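Local coordinates for protein GlcNAc Inducible Gene 2, GIG2 (Candida albicans, PDB 6AKZ) that is probably a metal-dependent oxygenase of the DUF1479 family, with a cupin-type fold that carries an iron ion, encoded by a GlcNAc-inducible gene, at residues I69-K83 with M145-Y157. Numbering follows the deposited sequence.
Sequences IKDNKLPQQVSELFK and MKAIFKAMSKEFY
The backbones come closest where the loop before helix 76-85 crosses helix 143-153, with Lys73 CA 4.5 Å from Ala151 CA, and the approach is tight enough for a CA-H...O contact from Ala151 CA to Asn72 O (3.2 Å). Lys154 NZ adds a weak hydrogen bond to the same carbonyl, while the Ala151 methyl packs against CG2 of Ile69. Further along, the methyl of Met152, on a chain bent at chi2 and chi3 (-44° and -75°), lies over one face of the Phe82 ring, CE 3.6 Å from the ring centroid, in a CH-pi contact; SD rests against the Leu74 methyls. Leu88 of strand 87-91 and Leu256 of strand 256-261 touch both Met152 and Phe82, tying this apolar layer to the main sheet. Glu155, in the type I turn from Ser153 to Phe156, reaches across to the other segment, its side chain crossing that of Leu74 at about a right angle. OE1 accepts a hydrogen bond from the Ser79 hydroxyl on its syn lone pair (Ser79 OG to Glu155 OE1 2.7 Å), and OE2 accepts from a water that also accepts from Leu74 N and donates to Ala151 O. The extended Lys83 chain passes OE1 and donates a hydrogen bond from NZ to Glu155 O (2.9 Å). Both carboxylate oxygens of this buried glutamate are thus hydrogen-bonded, and Lys83 NZ, 4.5 Å from Glu155 OE1 and short of a salt bridge, would probably favour its ionised form.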
ATOM      1  N   ILE A  69       9.967  17.555  10.298  1.00 21.22           N
ATOM      2  CA  ILE A  69      10.574  17.094   9.062  1.00 23.95           C
ATOM      3  C   ILE A  69      11.436  18.211   8.513  1.00 26.29           C
ATOM      4  O   ILE A  69      10.905  19.263   8.104  1.00 27.04           O
ATOM      5  CB  ILE A  69       9.536  16.661   8.053  1.00 23.18           C
ATOM      6  CG1 ILE A  69       8.812  15.429   8.635  1.00 24.61           C
ATOM      7  CG2 ILE A  69      10.165  16.397   6.678  1.00 23.55           C
ATOM      8  CD1 ILE A  69       7.567  15.042   7.879  1.00 26.28           C
ATOM      9  N   LYS A  70      12.753  18.042   8.579  1.00 25.69           N
ATOM     10  CA  LYS A  70      13.674  19.108   8.133  1.00 25.40           C
ATOM     11  C   LYS A  70      14.402  18.556   6.952  1.00 28.02           C
ATOM     12  O   LYS A  70      14.731  17.381   6.977  1.00 23.64           O
ATOM     13  CB  LYS A  70      14.664  19.452   9.237  1.00 29.47           C
ATOM     14  CG  LYS A  70      14.072  19.915  10.545  1.00 35.08           C
ATOM     15  CD  LYS A  70      13.409  21.303  10.474  1.00 40.82           C
ATOM     16  CE  LYS A  70      12.059  21.376   9.735  1.00 48.53           C
ATOM     17  NZ  LYS A  70      11.046  22.435  10.126  1.00 40.92           N
ATOM     18  N   ASP A  71      14.600  19.356   5.900  1.00 26.76           N
ATOM     19  CA  ASP A  71      15.334  18.933   4.693  1.00 29.93           C
ATOM     20  C   ASP A  71      14.711  17.696   4.028  1.00 27.89           C
ATOM     21  O   ASP A  71      15.450  16.828   3.604  1.00 23.13           O
ATOM     22  CB  ASP A  71      16.816  18.660   5.040  1.00 35.86           C
ATOM     23  CG  ASP A  71      17.532  19.901   5.559  1.00 49.66           C
ATOM     24  OD1 ASP A  71      17.286  21.004   5.029  1.00 53.67           O
ATOM     25  OD2 ASP A  71      18.333  19.787   6.508  1.00 56.22           O
ATOM     26  N   ASN A  72      13.367  17.650   3.972  1.00 23.96           N
ATOM     27  CA  ASN A  72      12.607  16.537   3.469  1.00 24.95           C
ATOM     28  C   ASN A  72      13.076  15.154   3.922  1.00 20.59           C
ATOM     29  O   ASN A  72      13.144  14.261   3.121  1.00 19.40           O
ATOM     30  CB  ASN A  72      12.554  16.584   1.954  1.00 28.70           C
ATOM     31  CG  ASN A  72      12.101  17.931   1.449  1.00 34.30           C
ATOM     32  OD1 ASN A  72      10.970  18.319   1.646  1.00 32.33           O
ATOM     33  ND2 ASN A  72      13.031  18.688   0.915  1.00 40.92           N
ATOM     34  N   LYS A  73      13.377  15.021   5.225  1.00 21.08           N
ATOM     35  CA  LYS A  73      13.789  13.769   5.841  1.00 21.78           C
ATOM     36  C   LYS A  73      13.039  13.578   7.094  1.00 19.22           C
ATOM     37  O   LYS A  73      12.866  14.514   7.840  1.00 19.69           O
ATOM     38  CB  LYS A  73      15.260  13.792   6.270  1.00 25.94           C
ATOM     39  CG  LYS A  73      16.181  13.885   5.128  1.00 35.07           C
ATOM     40  CD  LYS A  73      17.632  14.119   5.560  1.00 37.18           C
ATOM     41  CE  LYS A  73      18.377  14.755   4.384  1.00 40.21           C
ATOM     42  NZ  LYS A  73      19.825  14.916   4.687  1.00 43.04           N
ATOM     43  N   LEU A  74      12.658  12.325   7.372  1.00 18.13           N
ATOM     44  CA  LEU A  74      12.149  12.040   8.689  1.00 16.70           C
ATOM     45  C   LEU A  74      13.362  12.136   9.608  1.00 18.16           C
ATOM     46  O   LEU A  74      14.443  11.617   9.249  1.00 17.45           O
ATOM     47  CB  LEU A  74      11.548  10.651   8.789  1.00 15.47           C
ATOM     48  CG  LEU A  74      10.301  10.367   7.931  1.00 13.70           C
ATOM     49  CD1 LEU A  74       9.883   8.916   8.139  1.00 15.24           C
ATOM     50  CD2 LEU A  74       9.130  11.288   8.220  1.00 15.89           C
ATOM     51  N   PRO A  75      13.195  12.785  10.761  1.00 19.08           N
ATOM     52  CA  PRO A  75      14.234  12.601  11.839  1.00 19.67           C
ATOM     53  C   PRO A  75      14.562  11.149  12.160  1.00 20.27           C
ATOM     54  O   PRO A  75      13.655  10.291  12.110  1.00 15.29           O
ATOM     55  CB  PRO A  75      13.582  13.235  13.053  1.00 20.09           C
ATOM     56  CG  PRO A  75      12.218  13.560  12.700  1.00 20.54           C
ATOM     57  CD  PRO A  75      11.994  13.467  11.251  1.00 20.40           C
ATOM     58  N   GLN A  76      15.810  10.919  12.605  1.00 18.71           N
ATOM     59  CA  GLN A  76      16.318   9.617  12.890  1.00 21.26           C
ATOM     60  C   GLN A  76      15.406   8.786  13.785  1.00 19.72           C
ATOM     61  O   GLN A  76      15.130   7.634  13.466  1.00 18.20           O
ATOM     62  CB  GLN A  76      17.771   9.715  13.459  1.00 26.71           C
ATOM     63  CG  GLN A  76      18.413   8.395  13.872  1.00 33.25           C
ATOM     64  CD  GLN A  76      19.381   8.550  15.059  1.00 42.81           C
ATOM     65  OE1 GLN A  76      19.023   9.030  16.165  1.00 47.55           O
ATOM     66  NE2 GLN A  76      20.602   8.125  14.844  1.00 47.11           N
ATOM     67  N   GLN A  77      14.968   9.308  14.921  1.00 17.50           N
ATOM     68  CA  GLN A  77      14.134   8.491  15.802  1.00 21.74           C
ATOM     69  C   GLN A  77      12.790   8.083  15.135  1.00 18.67           C
ATOM     70  O   GLN A  77      12.256   6.973  15.326  1.00 19.48           O
ATOM     71  CB  GLN A  77      13.866   9.290  17.067  1.00 28.08           C
ATOM     72  CG  GLN A  77      12.891   8.726  18.085  1.00 37.59           C
ATOM     73  CD  GLN A  77      12.458   9.812  19.084  1.00 47.70           C
ATOM     74  OE1 GLN A  77      12.284  10.970  18.713  1.00 56.55           O
ATOM     75  NE2 GLN A  77      12.262   9.427  20.355  1.00 47.12           N
ATOM     76  N   VAL A  78      12.255   8.993  14.367  1.00 17.79           N
ATOM     77  CA  VAL A  78      10.963   8.689  13.673  1.00 16.46           C
ATOM     78  C   VAL A  78      11.175   7.589  12.575  1.00 15.33           C
ATOM     79  O   VAL A  78      10.391   6.613  12.392  1.00 13.93           O
ATOM     80  CB  VAL A  78      10.395   9.966  13.093  1.00 17.21           C
ATOM     81  CG1 VAL A  78       9.177   9.710  12.191  1.00 17.07           C
ATOM     82  CG2 VAL A  78      10.081  10.963  14.209  1.00 19.37           C
ATOM     83  N   SER A  79      12.255   7.761  11.812  1.00 14.92           N
ATOM     84  CA  SER A  79      12.653   6.799  10.804  1.00 14.80           C
ATOM     85  C   SER A  79      12.801   5.432  11.344  1.00 16.51           C
ATOM     86  O   SER A  79      12.230   4.455  10.787  1.00 15.25           O
ATOM     87  CB  SER A  79      13.949   7.276  10.087  1.00 15.03           C
ATOM     88  OG  SER A  79      14.470   6.305   9.170  1.00 15.61           O
ATOM     89  N   GLU A  80      13.556   5.298  12.455  1.00 15.61           N
ATOM     90  CA  GLU A  80      13.746   4.023  13.055  1.00 16.33           C
ATOM     91  C   GLU A  80      12.452   3.370  13.500  1.00 14.95           C
ATOM     92  O   GLU A  80      12.215   2.174  13.252  1.00 15.36           O
ATOM     93  CB  GLU A  80      14.701   4.138  14.251  1.00 19.51           C
ATOM     94  CG  GLU A  80      16.055   4.634  13.849  1.00 24.80           C
ATOM     95  CD  GLU A  80      16.976   4.850  15.072  1.00 32.74           C
ATOM     96  OE1 GLU A  80      16.491   5.231  16.181  1.00 38.10           O
ATOM     97  OE2 GLU A  80      18.185   4.737  14.865  1.00 42.88           O
ATOM     98  N   LEU A  81      11.611   4.149  14.119  1.00 13.36           N
ATOM     99  CA  LEU A  81      10.298   3.611  14.550  1.00 13.46           C
ATOM    100  C   LEU A  81       9.398   3.233  13.311  1.00 13.51           C
ATOM    101  O   LEU A  81       8.657   2.217  13.313  1.00 12.80           O
ATOM    102  CB  LEU A  81       9.596   4.616  15.480  1.00 16.77           C
ATOM    103  CG  LEU A  81      10.202   4.677  16.866  1.00 19.88           C
ATOM    104  CD1 LEU A  81       9.878   5.978  17.566  1.00 23.61           C
ATOM    105  CD2 LEU A  81       9.755   3.412  17.581  1.00 22.52           C
ATOM    106  N   PHE A  82       9.427   4.063  12.304  1.00 12.12           N
ATOM    107  CA  PHE A  82       8.626   3.844  11.078  1.00 12.57           C
ATOM    108  C   PHE A  82       9.090   2.560  10.379  1.00 13.66           C
ATOM    109  O   PHE A  82       8.259   1.737  10.059  1.00 14.57           O
ATOM    110  CB  PHE A  82       8.706   4.979  10.125  1.00 12.89           C
ATOM    111  CG  PHE A  82       8.070   4.665   8.781  1.00 11.45           C
ATOM    112  CD1 PHE A  82       6.714   4.445   8.679  1.00 13.67           C
ATOM    113  CD2 PHE A  82       8.878   4.533   7.672  1.00 13.14           C
ATOM    114  CE1 PHE A  82       6.141   4.176   7.446  1.00 13.75           C
ATOM    115  CE2 PHE A  82       8.339   4.205   6.452  1.00 14.27           C
ATOM    116  CZ  PHE A  82       6.963   3.955   6.361  1.00 14.92           C
ATOM    117  N   LYS A  83      10.410   2.329  10.224  1.00 13.22           N
ATOM    118  CA  LYS A  83      10.825   1.105   9.604  1.00 14.41           C
ATOM    119  C   LYS A  83      10.445  -0.153  10.397  1.00 12.93           C
ATOM    120  O   LYS A  83      10.280  -1.197   9.800  1.00 15.24           O
ATOM    121  CB  LYS A  83      12.305   1.105   9.275  1.00 15.84           C
ATOM    122  CG  LYS A  83      12.660   2.191   8.263  1.00 17.23           C
ATOM    123  CD  LYS A  83      14.025   1.920   7.645  1.00 21.02           C
ATOM    124  CE  LYS A  83      14.201   2.745   6.405  1.00 22.25           C
ATOM    125  NZ  LYS A  83      15.325   2.310   5.496  1.00 25.14           N
ATOM    126  N   MET A 145       2.247  18.471   1.149  1.00 13.58           N
ATOM    127  CA  MET A 145       2.014  17.084   0.792  1.00 14.09           C
ATOM    128  C   MET A 145       3.197  16.588  -0.042  1.00 13.45           C
ATOM    129  O   MET A 145       3.681  15.537   0.185  1.00 15.42           O
ATOM    130  CB  MET A 145       0.731  16.881   0.023  1.00 18.21           C
ATOM    131  CG  MET A 145      -0.451  17.312   0.851  1.00 22.75           C
ATOM    132  SD  MET A 145      -0.734  16.087   2.100  1.00 38.00           S
ATOM    133  CE  MET A 145       0.632  16.385   3.189  1.00 43.46           C
ATOM    134  N   LYS A 146       3.625  17.368  -1.033  1.00 13.40           N
ATOM    135  CA  LYS A 146       4.799  16.936  -1.786  1.00 13.14           C
ATOM    136  C   LYS A 146       5.986  16.642  -0.834  1.00 12.82           C
ATOM    137  O   LYS A 146       6.754  15.712  -1.046  1.00 12.77           O
ATOM    138  CB  LYS A 146       5.221  18.006  -2.783  1.00 13.53           C
ATOM    139  CG  LYS A 146       4.171  18.153  -3.918  1.00 14.82           C
ATOM    140  CD  LYS A 146       4.703  19.149  -4.973  1.00 18.72           C
ATOM    141  CE  LYS A 146       3.859  19.116  -6.216  1.00 22.95           C
ATOM    142  NZ  LYS A 146       4.376  19.944  -7.329  1.00 27.76           N
ATOM    143  N   ALA A 147       6.144  17.488   0.149  1.00 11.82           N
ATOM    144  CA  ALA A 147       7.224  17.382   1.124  1.00 12.00           C
ATOM    145  C   ALA A 147       7.181  16.063   1.870  1.00 13.73           C
ATOM    146  O   ALA A 147       8.209  15.374   2.003  1.00 13.98           O
ATOM    147  CB  ALA A 147       7.214  18.554   2.109  1.00 12.75           C
ATOM    148  N   ILE A 148       6.025  15.676   2.368  1.00 14.58           N
ATOM    149  CA  ILE A 148       5.975  14.423   3.138  1.00 12.26           C
ATOM    150  C   ILE A 148       6.200  13.220   2.264  1.00 11.98           C
ATOM    151  O   ILE A 148       6.838  12.269   2.689  1.00 12.59           O
ATOM    152  CB  ILE A 148       4.707  14.216   4.005  1.00 13.11           C
ATOM    153  CG1 ILE A 148       3.480  14.080   3.143  1.00 12.50           C
ATOM    154  CG2 ILE A 148       4.572  15.384   5.017  1.00 12.74           C
ATOM    155  CD1 ILE A 148       2.199  13.830   3.939  1.00 13.12           C
ATOM    156  N   PHE A 149       5.740  13.244   1.031  1.00 11.70           N
ATOM    157  CA  PHE A 149       6.084  12.149   0.111  1.00 12.16           C
ATOM    158  C   PHE A 149       7.580  12.092  -0.182  1.00 12.24           C
ATOM    159  O   PHE A 149       8.132  10.999  -0.257  1.00 11.83           O
ATOM    160  CB  PHE A 149       5.214  12.224  -1.143  1.00 12.26           C
ATOM    161  CG  PHE A 149       3.851  11.646  -0.925  1.00 11.74           C
ATOM    162  CD1 PHE A 149       2.832  12.407  -0.382  1.00 13.37           C
ATOM    163  CD2 PHE A 149       3.614  10.295  -1.187  1.00 13.32           C
ATOM    164  CE1 PHE A 149       1.552  11.859  -0.136  1.00 13.33           C
ATOM    165  CE2 PHE A 149       2.329   9.720  -0.975  1.00 14.19           C
ATOM    166  CZ  PHE A 149       1.311  10.487  -0.426  1.00 13.29           C
ATOM    167  N   LYS A 150       8.239  13.248  -0.339  1.00 13.68           N
ATOM    168  CA  LYS A 150       9.677  13.268  -0.536  1.00 14.98           C
ATOM    169  C   LYS A 150      10.348  12.620   0.662  1.00 13.12           C
ATOM    170  O   LYS A 150      11.228  11.788   0.516  1.00 14.07           O
ATOM    171  CB  LYS A 150      10.245  14.672  -0.721  1.00 18.73           C
ATOM    172  CG  LYS A 150       9.999  15.327  -2.041  1.00 27.86           C
ATOM    173  CD  LYS A 150      10.538  16.772  -2.010  1.00 34.04           C
ATOM    174  CE  LYS A 150       9.752  17.790  -2.863  1.00 40.97           C
ATOM    175  NZ  LYS A 150       9.172  18.941  -2.068  1.00 42.21           N
ATOM    176  N   ALA A 151       9.895  12.937   1.858  1.00 12.26           N
ATOM    177  CA  ALA A 151      10.545  12.419   3.080  1.00 12.05           C
ATOM    178  C   ALA A 151      10.329  10.888   3.194  1.00 12.38           C
ATOM    179  O   ALA A 151      11.244  10.143   3.473  1.00 12.48           O
ATOM    180  CB  ALA A 151       9.982  13.099   4.280  1.00 13.06           C
ATOM    181  N   MET A 152       9.110  10.430   2.891  1.00 11.31           N
ATOM    182  CA  MET A 152       8.838   8.973   2.870  1.00 12.27           C
ATOM    183  C   MET A 152       9.654   8.221   1.883  1.00 12.38           C
ATOM    184  O   MET A 152      10.116   7.120   2.187  1.00 12.20           O
ATOM    185  CB  MET A 152       7.357   8.645   2.681  1.00 12.51           C
ATOM    186  CG  MET A 152       6.433   9.240   3.821  1.00 12.84           C
ATOM    187  SD  MET A 152       6.968   9.097   5.492  1.00 13.72           S
ATOM    188  CE  MET A 152       6.650   7.355   5.791  1.00 13.47           C
ATOM    189  N   SER A 153       9.879   8.814   0.720  1.00 13.86           N
ATOM    190  CA  SER A 153      10.607   8.140  -0.375  1.00 13.32           C
ATOM    191  C   SER A 153      12.061   7.839   0.020  1.00 14.48           C
ATOM    192  O   SER A 153      12.614   6.856  -0.466  1.00 13.02           O
ATOM    193  CB  SER A 153      10.575   8.987  -1.633  1.00 13.43           C
ATOM    194  OG  SER A 153      11.539  10.014  -1.611  1.00 15.35           O
ATOM    195  N   LYS A 154      12.615   8.637   0.916  1.00 13.04           N
ATOM    196  CA  LYS A 154      13.957   8.397   1.464  1.00 14.84           C
ATOM    197  C   LYS A 154      14.104   7.247   2.462  1.00 14.94           C
ATOM    198  O   LYS A 154      15.217   6.857   2.804  1.00 13.38           O
ATOM    199  CB  LYS A 154      14.447   9.670   2.099  1.00 17.39           C
ATOM    200  CG  LYS A 154      14.521  10.801   1.084  1.00 20.16           C
ATOM    201  CD  LYS A 154      15.116  11.967   1.827  1.00 24.81           C
ATOM    202  CE  LYS A 154      15.436  13.163   0.956  1.00 27.44           C
ATOM    203  NZ  LYS A 154      14.357  13.568   0.119  1.00 33.62           N
ATOM    204  N   GLU A 155      12.984   6.684   2.886  1.00 13.73           N
ATOM    205  CA  GLU A 155      12.995   5.489   3.721  1.00 14.03           C
ATOM    206  C   GLU A 155      13.176   4.260   2.856  1.00 12.52           C
ATOM    207  O   GLU A 155      13.644   3.218   3.335  1.00 14.35           O
ATOM    208  CB  GLU A 155      11.757   5.430   4.512  1.00 14.46           C
ATOM    209  CG  GLU A 155      11.528   6.695   5.393  1.00 14.44           C
ATOM    210  CD  GLU A 155      12.558   6.811   6.525  1.00 17.81           C
ATOM    211  OE1 GLU A 155      12.898   5.736   7.099  1.00 17.80           O
ATOM    212  OE2 GLU A 155      13.097   7.947   6.816  1.00 15.53           O
ATOM    213  N   PHE A 156      12.866   4.366   1.574  1.00 10.29           N
ATOM    214  CA  PHE A 156      13.048   3.200   0.649  1.00 10.13           C
ATOM    215  C   PHE A 156      14.377   3.376  -0.127  1.00 10.32           C
ATOM    216  O   PHE A 156      15.000   4.492  -0.182  1.00 10.67           O
ATOM    217  CB  PHE A 156      11.861   3.120  -0.332  1.00  9.69           C
ATOM    218  CG  PHE A 156      10.594   2.701   0.315  1.00  9.12           C
ATOM    219  CD1 PHE A 156      10.268   1.343   0.344  1.00 10.17           C
ATOM    220  CD2 PHE A 156       9.706   3.626   0.803  1.00 10.43           C
ATOM    221  CE1 PHE A 156       9.122   0.924   0.942  1.00 11.05           C
ATOM    222  CE2 PHE A 156       8.531   3.229   1.413  1.00  9.79           C
ATOM    223  CZ  PHE A 156       8.243   1.891   1.482  1.00 10.16           C
ATOM    224  N   TYR A 157      14.869   2.290  -0.704  1.00 10.65           N
ATOM    225  CA  TYR A 157      16.090   2.331  -1.464  1.00 10.55           C
ATOM    226  C   TYR A 157      16.231   1.179  -2.392  1.00 11.74           C
ATOM    227  O   TYR A 157      15.487   0.198  -2.291  1.00 11.59           O
ATOM    228  CB  TYR A 157      17.281   2.295  -0.463  1.00 12.25           C
ATOM    229  CG  TYR A 157      17.535   0.991   0.224  1.00 12.48           C
ATOM    230  CD1 TYR A 157      16.803   0.619   1.320  1.00 12.72           C
ATOM    231  CD2 TYR A 157      18.507   0.112  -0.261  1.00 14.02           C
ATOM    232  CE1 TYR A 157      17.070  -0.577   2.019  1.00 15.74           C
ATOM    233  CE2 TYR A 157      18.787  -1.088   0.399  1.00 14.74           C
ATOM    234  CZ  TYR A 157      18.085  -1.412   1.566  1.00 15.04           C
ATOM    235  OH  TYR A 157      18.270  -2.589   2.195  1.00 17.00           O
TER
HETATM  236  O   HOH W   1      12.906  10.200   5.419  1.00 14.72           O